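Haloacid dehalogenase-like hydrolase (Klebsiella pneumoniae subsp. pneumoniae, PDB 3PGV) probably acts as a metal-dependent phosphatase of the Cof family within the haloacid dehalogenase superfamily, carrying a calcium ion in its metal site here. Local coordinates at residues Y21-T31 and Y223-D233. Residues are numbered along the deposited sequence; the frame is centred on the assembly and turned at random.
With CA (calcium ion), chain E.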
ATOM      1  N   TYR A  21      14.983   8.579  14.550  1.00 60.31           N
ATOM      2  CA  TYR A  21      14.689   8.079  13.202  1.00 56.92           C
ATOM      3  C   TYR A  21      14.541   9.230  12.223  1.00 59.28           C
ATOM      4  O   TYR A  21      13.689  10.093  12.410  1.00 60.49           O
ATOM      5  CB  TYR A  21      13.427   7.186  13.201  1.00 55.26           C
ATOM      6  CG  TYR A  21      13.551   5.964  14.086  1.00 56.69           C
ATOM      7  CD1 TYR A  21      14.236   4.831  13.652  1.00 57.91           C
ATOM      8  CD2 TYR A  21      12.962   5.927  15.345  1.00 58.34           C
ATOM      9  CE1 TYR A  21      14.371   3.707  14.472  1.00 58.95           C
ATOM     10  CE2 TYR A  21      13.081   4.806  16.171  1.00 59.91           C
ATOM     11  CZ  TYR A  21      13.796   3.701  15.733  1.00 67.70           C
ATOM     12  OH  TYR A  21      13.906   2.586  16.537  1.00 68.90           O
ATOM     13  N   GLN A  22      15.417   9.286  11.223  1.00 53.91           N
ATOM     14  CA  GLN A  22      15.418  10.366  10.234  1.00 52.82           C
ATOM     15  C   GLN A  22      14.343  10.184   9.184  1.00 53.25           C
ATOM     16  O   GLN A  22      14.002  11.141   8.484  1.00 51.53           O
ATOM     17  CB  GLN A  22      16.802  10.509   9.571  1.00 54.51           C
ATOM     18  CG  GLN A  22      17.819  11.231  10.440  1.00 69.12           C
ATOM     19  CD  GLN A  22      17.375  12.633  10.777  1.00 85.49           C
ATOM     20  OE1 GLN A  22      17.075  13.453   9.897  1.00 79.06           O
ATOM     21  NE2 GLN A  22      17.309  12.934  12.064  1.00 79.81           N
ATOM     22  N   VAL A  23      13.838   8.947   9.030  1.00 48.53           N
ATOM     23  CA  VAL A  23      12.794   8.649   8.048  1.00 46.30           C
ATOM     24  C   VAL A  23      11.544   8.120   8.746  1.00 47.70           C
ATOM     25  O   VAL A  23      11.621   7.139   9.493  1.00 47.38           O
ATOM     26  CB  VAL A  23      13.298   7.655   6.954  1.00 49.40           C
ATOM     27  CG1 VAL A  23      12.200   7.363   5.926  1.00 46.86           C
ATOM     28  CG2 VAL A  23      14.561   8.181   6.266  1.00 50.11           C
ATOM     29  N   VAL A  24      10.394   8.771   8.507  1.00 42.02           N
ATOM     30  CA  VAL A  24       9.115   8.302   9.005  1.00 39.98           C
ATOM     31  C   VAL A  24       8.318   7.738   7.831  1.00 44.37           C
ATOM     32  O   VAL A  24       8.069   8.457   6.857  1.00 45.60           O
ATOM     33  CB  VAL A  24       8.318   9.415   9.756  1.00 43.82           C
ATOM     34  CG1 VAL A  24       6.901   8.944  10.096  1.00 42.72           C
ATOM     35  CG2 VAL A  24       9.048   9.862  11.011  1.00 44.99           C
ATOM     36  N   ALA A  25       7.964   6.438   7.893  1.00 37.97           N
ATOM     37  CA  ALA A  25       7.165   5.800   6.848  1.00 34.72           C
ATOM     38  C   ALA A  25       5.786   5.500   7.375  1.00 38.02           C
ATOM     39  O   ALA A  25       5.648   4.998   8.493  1.00 37.80           O
ATOM     40  CB  ALA A  25       7.830   4.524   6.375  1.00 33.81           C
ATOM     41  N   SER A  26       4.757   5.842   6.618  1.00 32.81           N
ATOM     42  CA  SER A  26       3.421   5.581   7.089  1.00 32.12           C
ATOM     43  C   SER A  26       2.498   5.143   5.997  1.00 35.90           C
ATOM     44  O   SER A  26       2.434   5.777   4.938  1.00 35.83           O
ATOM     45  CB  SER A  26       2.849   6.805   7.805  1.00 35.24           C
ATOM     46  OG  SER A  26       1.606   6.506   8.429  1.00 39.95           O
ATOM     47  N   ASP A  27       1.715   4.095   6.276  1.00 31.36           N
ATOM     48  CA  ASP A  27       0.584   3.714   5.457  1.00 29.98           C
ATOM     49  C   ASP A  27      -0.465   4.862   5.555  1.00 34.45           C
ATOM     50  O   ASP A  27      -0.378   5.699   6.466  1.00 33.98           O
ATOM     51  CB  ASP A  27      -0.010   2.378   5.971  1.00 30.90           C
ATOM     52  CG  ASP A  27      -1.323   1.967   5.319  1.00 39.83           C
ATOM     53  OD1 ASP A  27      -1.479   2.191   4.093  1.00 38.27           O
ATOM     54  OD2 ASP A  27      -2.186   1.399   6.030  1.00 43.73           O
ATOM     55  N   LEU A  28      -1.410   4.927   4.617  1.00 31.51           N
ATOM     56  CA  LEU A  28      -2.389   6.008   4.628  1.00 30.58           C
ATOM     57  C   LEU A  28      -3.737   5.581   5.190  1.00 35.29           C
ATOM     58  O   LEU A  28      -4.073   5.952   6.322  1.00 35.98           O
ATOM     59  CB  LEU A  28      -2.516   6.651   3.238  1.00 29.75           C
ATOM     60  CG  LEU A  28      -1.249   7.386   2.750  1.00 33.70           C
ATOM     61  CD1 LEU A  28      -1.307   7.660   1.257  1.00 33.07           C
ATOM     62  CD2 LEU A  28      -1.019   8.674   3.543  1.00 38.15           C
ATOM     63  N   ASP A  29      -4.492   4.758   4.435  1.00 30.86           N
ATOM     64  CA  ASP A  29      -5.805   4.299   4.868  1.00 30.22           C
ATOM     65  C   ASP A  29      -5.706   3.437   6.107  1.00 35.28           C
ATOM     66  O   ASP A  29      -4.958   2.463   6.121  1.00 32.77           O
ATOM     67  CB  ASP A  29      -6.521   3.545   3.740  1.00 30.64           C
ATOM     68  CG  ASP A  29      -6.694   4.379   2.498  1.00 34.75           C
ATOM     69  OD1 ASP A  29      -7.557   5.276   2.506  1.00 36.68           O
ATOM     70  OD2 ASP A  29      -5.917   4.183   1.543  1.00 42.71           O
ATOM     71  N   GLY A  30      -6.450   3.821   7.155  1.00 34.22           N
ATOM     72  CA  GLY A  30      -6.481   3.089   8.420  1.00 33.44           C
ATOM     73  C   GLY A  30      -5.279   3.355   9.308  1.00 34.92           C
ATOM     74  O   GLY A  30      -5.195   2.809  10.406  1.00 34.82           O
ATOM     75  N   THR A  31      -4.330   4.200   8.836  1.00 28.92           N
ATOM     76  CA  THR A  31      -3.107   4.501   9.572  1.00 28.23           C
ATOM     77  C   THR A  31      -2.968   6.022   9.839  1.00 33.49           C
ATOM     78  O   THR A  31      -3.374   6.495  10.896  1.00 35.12           O
ATOM     79  CB  THR A  31      -1.902   3.888   8.849  1.00 32.53           C
ATOM     80  OG1 THR A  31      -2.135   2.486   8.663  1.00 33.79           O
ATOM     81  CG2 THR A  31      -0.611   4.104   9.592  1.00 28.95           C
ATOM     82  N   TYR A 223      19.832   6.999   3.591  1.00 52.35           N
ATOM     83  CA  TYR A 223      19.633   6.307   4.868  1.00 51.98           C
ATOM     84  C   TYR A 223      19.444   4.798   4.663  1.00 52.91           C
ATOM     85  O   TYR A 223      19.521   4.312   3.535  1.00 50.64           O
ATOM     86  CB  TYR A 223      18.414   6.903   5.624  1.00 52.54           C
ATOM     87  CG  TYR A 223      18.585   8.360   5.989  1.00 56.86           C
ATOM     88  CD1 TYR A 223      19.455   8.750   7.004  1.00 60.54           C
ATOM     89  CD2 TYR A 223      17.870   9.354   5.325  1.00 57.78           C
ATOM     90  CE1 TYR A 223      19.646  10.097   7.319  1.00 61.66           C
ATOM     91  CE2 TYR A 223      18.033  10.704   5.647  1.00 60.44           C
ATOM     92  CZ  TYR A 223      18.924  11.071   6.645  1.00 67.42           C
ATOM     93  OH  TYR A 223      19.078  12.398   6.970  1.00 67.91           O
ATOM     94  N   THR A 224      19.212   4.060   5.759  1.00 49.40           N
ATOM     95  CA  THR A 224      18.947   2.624   5.712  1.00 48.11           C
ATOM     96  C   THR A 224      17.613   2.340   6.411  1.00 51.27           C
ATOM     97  O   THR A 224      17.001   3.262   6.958  1.00 50.46           O
ATOM     98  CB  THR A 224      20.097   1.834   6.380  1.00 57.21           C
ATOM     99  OG1 THR A 224      20.107   2.108   7.781  1.00 57.92           O
ATOM    100  CG2 THR A 224      21.460   2.147   5.773  1.00 54.36           C
ATOM    101  N   LEU A 225      17.194   1.057   6.446  1.00 46.08           N
ATOM    102  CA  LEU A 225      15.978   0.635   7.142  1.00 44.19           C
ATOM    103  C   LEU A 225      16.045   0.958   8.638  1.00 49.69           C
ATOM    104  O   LEU A 225      15.029   1.310   9.235  1.00 48.70           O
ATOM    105  CB  LEU A 225      15.738  -0.868   6.928  1.00 43.13           C
ATOM    106  CG  LEU A 225      15.157  -1.258   5.563  1.00 46.21           C
ATOM    107  CD1 LEU A 225      15.329  -2.734   5.303  1.00 46.21           C
ATOM    108  CD2 LEU A 225      13.662  -0.859   5.455  1.00 46.43           C
ATOM    109  N   SER A 226      17.259   0.920   9.220  1.00 47.94           N
ATOM    110  CA  SER A 226      17.485   1.213  10.645  1.00 50.16           C
ATOM    111  C   SER A 226      17.098   2.652  10.993  1.00 53.80           C
ATOM    112  O   SER A 226      16.829   2.957  12.160  1.00 53.27           O
ATOM    113  CB  SER A 226      18.953   0.978  11.008  1.00 57.66           C
ATOM    114  OG  SER A 226      19.377  -0.324  10.642  1.00 68.69           O
ATOM    115  N   ASP A 227      17.106   3.547   9.984  1.00 50.16           N
ATOM    116  CA  ASP A 227      16.772   4.962  10.167  1.00 50.28           C
ATOM    117  C   ASP A 227      15.285   5.195  10.029  1.00 52.40           C
ATOM    118  O   ASP A 227      14.825   6.345  10.099  1.00 51.60           O
ATOM    119  CB  ASP A 227      17.539   5.821   9.151  1.00 52.30           C
ATOM    120  CG  ASP A 227      19.039   5.723   9.296  1.00 62.48           C
ATOM    121  OD1 ASP A 227      19.542   5.941  10.421  1.00 65.57           O
ATOM    122  OD2 ASP A 227      19.714   5.451   8.285  1.00 65.71           O
ATOM    123  N   CYS A 228      14.516   4.106   9.841  1.00 48.00           N
ATOM    124  CA  CYS A 228      13.085   4.208   9.596  1.00 46.70           C
ATOM    125  C   CYS A 228      12.234   3.797  10.751  1.00 48.11           C
ATOM    126  O   CYS A 228      12.462   2.750  11.358  1.00 47.52           O
ATOM    127  CB  CYS A 228      12.699   3.450   8.331  1.00 45.73           C
ATOM    128  SG  CYS A 228      13.581   3.987   6.849  1.00 49.75           S
ATOM    129  N   ILE A 229      11.174   4.566  10.990  1.00 43.58           N
ATOM    130  CA  ILE A 229      10.060   4.176  11.841  1.00 41.06           C
ATOM    131  C   ILE A 229       8.827   4.066  10.940  1.00 42.62           C
ATOM    132  O   ILE A 229       8.589   4.961  10.121  1.00 41.88           O
ATOM    133  CB  ILE A 229       9.844   5.147  13.046  1.00 44.50           C
ATOM    134  CG1 ILE A 229       8.640   4.680  13.923  1.00 43.08           C
ATOM    135  CG2 ILE A 229       9.678   6.615  12.572  1.00 44.89           C
ATOM    136  CD1 ILE A 229       8.460   5.420  15.253  1.00 47.51           C
ATOM    137  N   ALA A 230       8.112   2.921  10.999  1.00 37.54           N
ATOM    138  CA  ALA A 230       6.969   2.696  10.117  1.00 34.92           C
ATOM    139  C   ALA A 230       5.656   2.461  10.862  1.00 39.15           C
ATOM    140  O   ALA A 230       5.653   1.921  11.974  1.00 40.98           O
ATOM    141  CB  ALA A 230       7.249   1.543   9.181  1.00 34.61           C
ATOM    142  N   PHE A 231       4.527   2.825  10.219  1.00 32.73           N
ATOM    143  CA  PHE A 231       3.180   2.664  10.779  1.00 31.08           C
ATOM    144  C   PHE A 231       2.271   2.003   9.734  1.00 36.30           C
ATOM    145  O   PHE A 231       2.312   2.380   8.558  1.00 35.53           O
ATOM    146  CB  PHE A 231       2.611   4.033  11.199  1.00 32.19           C
ATOM    147  CG  PHE A 231       3.443   4.775  12.220  1.00 34.47           C
ATOM    148  CD1 PHE A 231       4.511   5.581  11.824  1.00 36.25           C
ATOM    149  CD2 PHE A 231       3.115   4.734  13.571  1.00 37.69           C
ATOM    150  CE1 PHE A 231       5.282   6.274  12.773  1.00 38.54           C
ATOM    151  CE2 PHE A 231       3.886   5.429  14.520  1.00 41.48           C
ATOM    152  CZ  PHE A 231       4.961   6.199  14.111  1.00 39.06           C
ATOM    153  N   GLY A 232       1.474   1.017  10.167  1.00 33.44           N
ATOM    154  CA  GLY A 232       0.559   0.286   9.281  1.00 31.76           C
ATOM    155  C   GLY A 232      -0.540  -0.473  10.009  1.00 34.43           C
ATOM    156  O   GLY A 232      -0.479  -0.654  11.236  1.00 36.72           O
ATOM    157  N   ASP A 233      -1.541  -0.964   9.258  1.00 26.99           N
ATOM    158  CA  ASP A 233      -2.687  -1.674   9.859  1.00 25.58           C
ATOM    159  C   ASP A 233      -3.113  -2.940   9.069  1.00 27.84           C
ATOM    160  O   ASP A 233      -4.059  -3.626   9.474  1.00 25.59           O
ATOM    161  CB  ASP A 233      -3.895  -0.719  10.000  1.00 26.82           C
ATOM    162  CG  ASP A 233      -4.561  -0.378   8.685  1.00 37.11           C
ATOM    163  OD1 ASP A 233      -3.839  -0.240   7.670  1.00 41.22           O
ATOM    164  OD2 ASP A 233      -5.789  -0.190   8.679  1.00 38.04           O
TER
HETATM  165 CA    CA E 267      -4.036   0.341   5.522  1.00 37.85          CA
HETATM  166  O   HOH W   1      -2.320  -1.336   4.477  1.00 43.76           O
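Ile229 lies over one face of the Tyr21 ring, its CB 4.3 Å from the ring centroid, while Ser226 O and Asp227 C sit at that ring's edge. The Tyr223 ring takes Gln22 CB over one face, and Val23 CG2 reaches it obliquely. At Phe231 it is the edge that is used, by Ala25 O and Val24 CG1. These contacts flank two adjacent parallel strands, 23-27 and 228-232, at the centre of the Rossmann-like sheet of the haloacid dehalogenase fold. Their axes come within 4.6 Å, 12° from parallel. The regular alternation of N-H and C=O partners confirms the pairing: Val23 bonds through N to Asp227 O and through O to Ile229 N, and Ala25 repeats this two residues on with Ile229 O and Phe231 N. Of these bonds, Ala25 N to Ile229 O (2.7 Å) is nearly straight at 174°. Val24 and Ile229 point the same way, side by side, toward helix 274-283, whereas Ala25 and Cys228 lie on the other face against Leu214 of helix 210-220.

Where the two strands give out, Asp27 and Asp233 bring carboxylates to the metal. Asp27 OD2 and Asp233 OD1 approach within 2.8 Å of each other, a closeness explained by the calcium ion that each binds. Asp29 lends its backbone O, 2.4 Å from the calcium ion, while its carboxylate OD1 forms a salt bridge with Arg63. Lys210 pairs in a salt bridge with Asp27 OD1, the oxygen not bonded to calcium. Asp27 OD2 has a further partner: Thr31 OG1 donates to it over 2.8 Å, meeting the anti side 32° out of the carboxylate plane.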